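Long-range contact in multidrug resistance protein (Vibrio cholerae, PDB 1YC9), which forms a trimeric outer-membrane efflux channel of the OMF family and could be involved in resistance to puromycin, acriflavine and tetraphenylarsonium chloride: residues A269-F283 against L327-A341. The protein carries 1 engineered substitution. Numbering follows the deposited sequence. Where two conformers were deposited one is given.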
loop_
_atom_site.group_PDB
_atom_site.type_symbol
_atom_site.label_atom_id
_atom_site.label_comp_id
_atom_site.label_asym_id
_atom_site.label_seq_id
_atom_site.Cartn_x
_atom_site.Cartn_y
_atom_site.Cartn_z
ATOM N N ALA A 269 6.472 -14.448 -14.892
ATOM C CA ALA A 269 7.540 -15.432 -14.668
ATOM C C ALA A 269 8.202 -15.879 -16.001
ATOM O O ALA A 269 9.416 -15.949 -16.128
ATOM C CB ALA A 269 7.054 -16.602 -13.857
ATOM N N GLU A 270 7.388 -16.077 -17.057
ATOM C CA GLU A 270 7.939 -16.242 -18.400
ATOM C C GLU A 270 8.835 -15.089 -18.884
ATOM O O GLU A 270 9.892 -15.335 -19.427
ATOM C CB GLU A 270 6.817 -16.476 -19.430
ATOM C CG GLU A 270 7.378 -16.882 -20.796
ATOM C CD GLU A 270 8.341 -18.046 -20.701
ATOM O OE1 GLU A 270 7.885 -19.072 -20.161
ATOM O OE2 GLU A 270 9.541 -17.919 -21.117
ATOM N N ALA A 271 8.389 -13.851 -18.680
ATOM C CA ALA A 271 9.123 -12.665 -19.067
ATOM C C ALA A 271 10.471 -12.628 -18.344
ATOM O O ALA A 271 11.523 -12.462 -18.985
ATOM C CB ALA A 271 8.317 -11.440 -18.725
ATOM N N ALA A 272 10.424 -12.911 -17.040
ATOM C CA ALA A 272 11.664 -13.008 -16.219
ATOM C C ALA A 272 12.623 -14.081 -16.695
ATOM O O ALA A 272 13.823 -13.858 -16.707
ATOM C CB ALA A 272 11.329 -13.186 -14.724
ATOM N N ALA A 273 12.119 -15.257 -17.076
ATOM C CA ALA A 273 12.912 -16.324 -17.615
ATOM C C ALA A 273 13.649 -15.867 -18.862
ATOM O O ALA A 273 14.818 -16.132 -19.043
ATOM C CB ALA A 273 12.001 -17.565 -17.941
ATOM N N GLN A 274 12.944 -15.165 -19.744
ATOM C CA GLN A 274 13.522 -14.634 -20.976
ATOM C C GLN A 274 14.631 -13.634 -20.656
ATOM O O GLN A 274 15.640 -13.579 -21.366
ATOM C CB GLN A 274 12.459 -13.905 -21.811
ATOM C CG GLN A 274 11.358 -14.825 -22.477
ATOM C CD GLN A 274 11.934 -15.923 -23.339
ATOM O OE1 GLN A 274 11.493 -17.064 -23.289
ATOM N NE2 GLN A 274 12.891 -15.582 -24.142
ATOM N N GLN A 275 14.412 -12.815 -19.629
ATOM C CA GLN A 275 15.408 -11.843 -19.192
ATOM C C GLN A 275 16.696 -12.518 -18.658
ATOM O O GLN A 275 17.785 -11.940 -18.772
ATOM C CB GLN A 275 14.814 -10.832 -18.213
ATOM C CG GLN A 275 13.739 -9.990 -18.859
ATOM C CD GLN A 275 12.872 -9.179 -17.914
ATOM O OE1 GLN A 275 12.197 -8.245 -18.369
ATOM N NE2 GLN A 275 12.822 -9.546 -16.646
ATOM N N VAL A 276 16.576 -13.714 -18.108
ATOM C CA VAL A 276 17.725 -14.504 -17.715
ATOM C C VAL A 276 18.463 -14.863 -18.990
ATOM O O VAL A 276 19.698 -14.794 -19.053
ATOM C CB VAL A 276 17.349 -15.766 -16.872
ATOM C CG1 VAL A 276 18.522 -16.685 -16.696
ATOM C CG2 VAL A 276 16.777 -15.372 -15.551
ATOM N N GLY A 277 17.710 -15.272 -20.031
ATOM C CA GLY A 277 18.340 -15.545 -21.289
ATOM C C GLY A 277 19.088 -14.365 -21.891
ATOM O O GLY A 277 20.153 -14.556 -22.448
ATOM N N ILE A 278 18.502 -13.186 -21.844
ATOM C CA ILE A 278 19.136 -11.990 -22.327
ATOM C C ILE A 278 20.471 -11.826 -21.607
ATOM O O ILE A 278 21.485 -11.490 -22.233
ATOM C CB ILE A 278 18.269 -10.769 -22.067
ATOM C CG1 ILE A 278 16.986 -10.780 -22.982
ATOM C CG2 ILE A 278 19.019 -9.479 -22.310
ATOM C CD1 ILE A 278 15.963 -9.777 -22.554
ATOM N N ALA A 279 20.445 -11.966 -20.281
ATOM C CA ALA A 279 21.657 -11.718 -19.478
ATOM C C ALA A 279 22.757 -12.721 -19.829
ATOM O O ALA A 279 23.955 -12.389 -19.903
ATOM C CB ALA A 279 21.363 -11.780 -17.973
ATOM N N GLN A 280 22.354 -13.953 -20.045
ATOM C CA GLN A 280 23.286 -14.954 -20.533
ATOM C C GLN A 280 23.877 -14.602 -21.908
ATOM O O GLN A 280 25.078 -14.755 -22.122
ATOM C CB GLN A 280 22.621 -16.341 -20.600
ATOM C CG GLN A 280 22.370 -16.995 -19.229
ATOM C CD GLN A 280 21.468 -18.261 -19.312
ATOM O OE1 GLN A 280 20.838 -18.522 -20.344
ATOM N NE2 GLN A 280 21.356 -18.974 -18.201
ATOM N N ALA A 281 23.025 -14.105 -22.827
ATOM C CA ALA A 281 23.446 -13.813 -24.170
ATOM C C ALA A 281 24.377 -12.614 -24.263
ATOM O O ALA A 281 25.115 -12.484 -25.226
ATOM C CB ALA A 281 22.228 -13.597 -25.054
ATOM N N GLN A 282 24.368 -11.774 -23.244
ATOM C CA GLN A 282 25.266 -10.630 -23.179
ATOM C C GLN A 282 26.739 -11.005 -23.051
ATOM O O GLN A 282 27.606 -10.203 -23.334
ATOM C CB GLN A 282 24.844 -9.676 -22.046
ATOM C CG GLN A 282 23.620 -8.863 -22.406
ATOM C CD GLN A 282 23.131 -7.990 -21.271
ATOM O OE1 GLN A 282 23.470 -8.217 -20.072
ATOM N NE2 GLN A 282 22.346 -6.993 -21.620
ATOM N N PHE A 283 27.017 -12.233 -22.635
ATOM C CA PHE A 283 28.376 -12.733 -22.633
ATOM C C PHE A 283 28.924 -13.097 -24.019
ATOM O O PHE A 283 30.141 -13.187 -24.202
ATOM C CB PHE A 283 28.476 -13.939 -21.714
ATOM C CG PHE A 283 28.390 -13.605 -20.223
ATOM C CD1 PHE A 283 27.179 -13.580 -19.582
ATOM C CD2 PHE A 283 29.558 -13.335 -19.478
ATOM C CE1 PHE A 283 27.081 -13.295 -18.229
ATOM C CE2 PHE A 283 29.475 -13.072 -18.136
ATOM C CZ PHE A 283 28.235 -13.064 -17.501
ATOM N N LEU A 327 28.595 -7.842 -16.353
ATOM C CA LEU A 327 27.789 -8.933 -17.009
ATOM C C LEU A 327 27.348 -9.956 -15.984
ATOM O O LEU A 327 26.236 -10.514 -16.028
ATOM C CB LEU A 327 28.551 -9.603 -18.118
ATOM C CG LEU A 327 28.840 -8.676 -19.297
ATOM C CD1 LEU A 327 29.542 -9.453 -20.355
ATOM C CD2 LEU A 327 27.611 -7.881 -19.800
ATOM N N GLU A 328 28.256 -10.238 -15.038
ATOM C CA GLU A 328 28.037 -11.280 -14.065
ATOM C C GLU A 328 26.935 -10.864 -13.093
ATOM O O GLU A 328 26.046 -11.639 -12.793
ATOM C CB GLU A 328 29.348 -11.582 -13.279
ATOM C CG GLU A 328 30.459 -12.095 -14.139
ATOM C CD GLU A 328 31.309 -11.030 -14.802
ATOM O OE1 GLU A 328 30.997 -9.784 -14.776
ATOM O OE2 GLU A 328 32.280 -11.390 -15.423
ATOM N N GLY A 329 27.055 -9.644 -12.563
ATOM C CA GLY A 329 26.084 -9.087 -11.670
ATOM C C GLY A 329 24.698 -8.965 -12.353
ATOM O O GLY A 329 23.696 -9.132 -11.671
ATOM N N GLN A 330 24.673 -8.611 -13.635
ATOM C CA GLN A 330 23.421 -8.468 -14.368
ATOM C C GLN A 330 22.716 -9.809 -14.473
ATOM O O GLN A 330 21.496 -9.884 -14.286
ATOM C CB GLN A 330 23.706 -7.896 -15.774
ATOM C CG GLN A 330 23.729 -6.389 -15.775
ATOM C CD GLN A 330 23.925 -5.753 -17.160
ATOM O OE1 GLN A 330 23.197 -6.068 -18.073
ATOM N NE2 GLN A 330 24.853 -4.838 -17.277
ATOM N N LEU A 331 23.514 -10.857 -14.678
ATOM C CA LEU A 331 22.983 -12.224 -14.711
ATOM C C LEU A 331 22.454 -12.616 -13.334
ATOM O O LEU A 331 21.345 -13.093 -13.224
ATOM C CB LEU A 331 24.035 -13.205 -15.215
ATOM C CG LEU A 331 23.620 -14.663 -15.254
ATOM C CD1 LEU A 331 22.325 -14.886 -16.106
ATOM C CD2 LEU A 331 24.726 -15.524 -15.774
ATOM N N THR A 332 23.211 -12.379 -12.264
ATOM C CA THR A 332 22.690 -12.628 -10.936
ATOM C C THR A 332 21.360 -11.892 -10.658
ATOM O O THR A 332 20.439 -12.478 -10.127
ATOM C CB THR A 332 23.772 -12.264 -9.867
ATOM O OG1 THR A 332 24.869 -13.165 -10.044
ATOM C CG2 THR A 332 23.230 -12.479 -8.459
ATOM N N SER A 333 21.279 -10.626 -11.018
ATOM C CA SER A 333 20.085 -9.845 -10.811
ATOM C C SER A 333 18.919 -10.423 -11.641
ATOM O O SER A 333 17.790 -10.469 -11.139
ATOM C CB SER A 333 20.369 -8.391 -11.124
ATOM O OG SER A 333 21.191 -7.884 -10.080
ATOM N N ALA A 334 19.212 -10.871 -12.852
ATOM C CA ALA A 334 18.152 -11.415 -13.729
ATOM C C ALA A 334 17.694 -12.762 -13.121
ATOM O O ALA A 334 16.513 -13.036 -13.060
ATOM C CB ALA A 334 18.664 -11.598 -15.118
ATOM N N GLU A 335 18.607 -13.587 -12.627
ATOM C CA GLU A 335 18.199 -14.855 -12.004
ATOM C C GLU A 335 17.333 -14.585 -10.806
ATOM O O GLU A 335 16.352 -15.246 -10.619
ATOM C CB GLU A 335 19.390 -15.734 -11.564
ATOM C CG GLU A 335 20.229 -16.252 -12.702
ATOM C CD GLU A 335 21.541 -16.876 -12.247
ATOM O OE1 GLU A 335 22.290 -17.401 -13.127
ATOM O OE2 GLU A 335 21.835 -16.820 -11.006
ATOM N N ALA A 336 17.710 -13.608 -9.988
ATOM C CA ALA A 336 16.966 -13.211 -8.821
ATOM C C ALA A 336 15.544 -12.743 -9.185
ATOM O O ALA A 336 14.586 -13.079 -8.507
ATOM C CB ALA A 336 17.661 -12.145 -8.120
ATOM N N ARG A 337 15.434 -11.967 -10.238
ATOM C CA ARG A 337 14.120 -11.514 -10.671
ATOM C C ARG A 337 13.278 -12.724 -11.099
ATOM O O ARG A 337 12.084 -12.765 -10.761
ATOM C CB ARG A 337 14.225 -10.472 -11.794
ATOM C CG ARG A 337 12.908 -10.154 -12.455
ATOM C CD ARG A 337 11.811 -9.609 -11.515
ATOM N NE ARG A 337 10.499 -9.628 -12.176
ATOM C CZ ARG A 337 9.316 -9.934 -11.596
ATOM N NH1 ARG A 337 9.197 -10.154 -10.282
ATOM N NH2 ARG A 337 8.195 -9.890 -12.347
ATOM N N TYR A 338 13.870 -13.686 -11.804
ATOM C CA TYR A 338 13.138 -14.915 -12.170
ATOM C C TYR A 338 12.638 -15.667 -10.965
ATOM O O TYR A 338 11.492 -16.101 -10.897
ATOM C CB TYR A 338 13.978 -15.824 -13.032
ATOM C CG TYR A 338 13.316 -17.116 -13.330
ATOM C CD1 TYR A 338 13.810 -18.289 -12.827
ATOM C CD2 TYR A 338 12.157 -17.163 -14.118
ATOM C CE1 TYR A 338 13.208 -19.481 -13.075
ATOM C CE2 TYR A 338 11.534 -18.362 -14.355
ATOM C CZ TYR A 338 12.062 -19.520 -13.849
ATOM O OH TYR A 338 11.454 -20.733 -14.091
ATOM N N GLN A 339 13.523 -15.834 -9.989
ATOM C CA GLN A 339 13.180 -16.530 -8.769
ATOM C C GLN A 339 12.060 -15.820 -8.016
ATOM O O GLN A 339 11.149 -16.485 -7.504
ATOM C CB GLN A 339 14.458 -16.698 -7.915
ATOM C CG GLN A 339 15.412 -17.685 -8.523
ATOM C CD GLN A 339 16.754 -17.791 -7.769
ATOM O OE1 GLN A 339 16.911 -18.632 -6.880
ATOM N NE2 GLN A 339 17.708 -17.013 -8.171
ATOM N N GLU A 340 12.122 -14.493 -7.942
ATOM C CA GLU A 340 11.110 -13.693 -7.355
ATOM C C GLU A 340 9.774 -13.903 -8.081
ATOM O O GLU A 340 8.735 -14.086 -7.442
ATOM C CB GLU A 340 11.471 -12.248 -7.443
ATOM C CG GLU A 340 10.430 -11.343 -6.849
ATOM C CD GLU A 340 10.748 -9.904 -7.051
ATOM O OE1 GLU A 340 11.018 -9.498 -8.222
ATOM O OE2 GLU A 340 10.714 -9.186 -6.052
ATOM N N ALA A 341 9.828 -13.837 -9.401
ATOM C CA ALA A 341 8.596 -13.972 -10.204
ATOM C C ALA A 341 7.947 -15.354 -10.042
ATOM O O ALA A 341 6.694 -15.467 -9.997
ATOM C CB ALA A 341 8.888 -13.650 -11.651
HETATM O O HOH W 1 14.823 -12.023 -14.933
HETATM O O HOH W 2 10.812 -9.007 -15.022
HETATM O O HOH W 3 24.762 -10.290 -18.318
HETATM O O HOH W 4 21.732 -18.512 -15.410
#
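Phe-283 lays one face of its ring over Leu-327, whose CB stands 3.8 Å from the ring centroid in a CH-pi contact. With CG anti to its carbonyl carbon (chi1 -72°), the phenyl slides past the leucine in the opposite direction, bringing Phe-283 CE1 to 4.1 Å from Leu-331 CD2. A flat aromatic suits this end of the pair, since it covers a leucine and the neighbouring backbone at once. The branched end of Leu-327 reaches back, CD1 lying 3.6 Å from Gln-282 O.

Tyr-338 plays the matching part at the far end, a knob in a hole made by Ala-269, Ala-272, Ala-273 and Val-276. Its CG points anti to the backbone N (chi1 175°), which sends the ring across the flank of the partner helix; the ring edge meets Ala-269 O, and Tyr-338 CE2 packs 3.7 Å from Ala-273 CB. Small alanines leave room for this ring and let the axes come within 8.2 Å at 165°, nearly antiparallel. Between the two aromatics, Val-276 is the reciprocal knob, among Leu-331, Ala-334, Glu-335 and Tyr-338, its CG2 3.4 Å from Ala-334 O. No clear direct hydrogen bond joins the helices, but one water donates to both Ala-272 O and Ala-334 O, and others link Gln-275 to Arg-337 and Gln-280 to Glu-335.

Such knobs-into-holes packing is the coiled-coil signature of the OMF helical barrel. Here it pairs the end of helix 260-281 with the start of helix 326-391, just where strands 286-298 and 309-322 leave and return. Helix 117-183 touches Glu-270, Ala-271 and Gln-274, while a second subunit packs against helix 326-391 and supplies Lys-57 to a salt bridge with Glu-335.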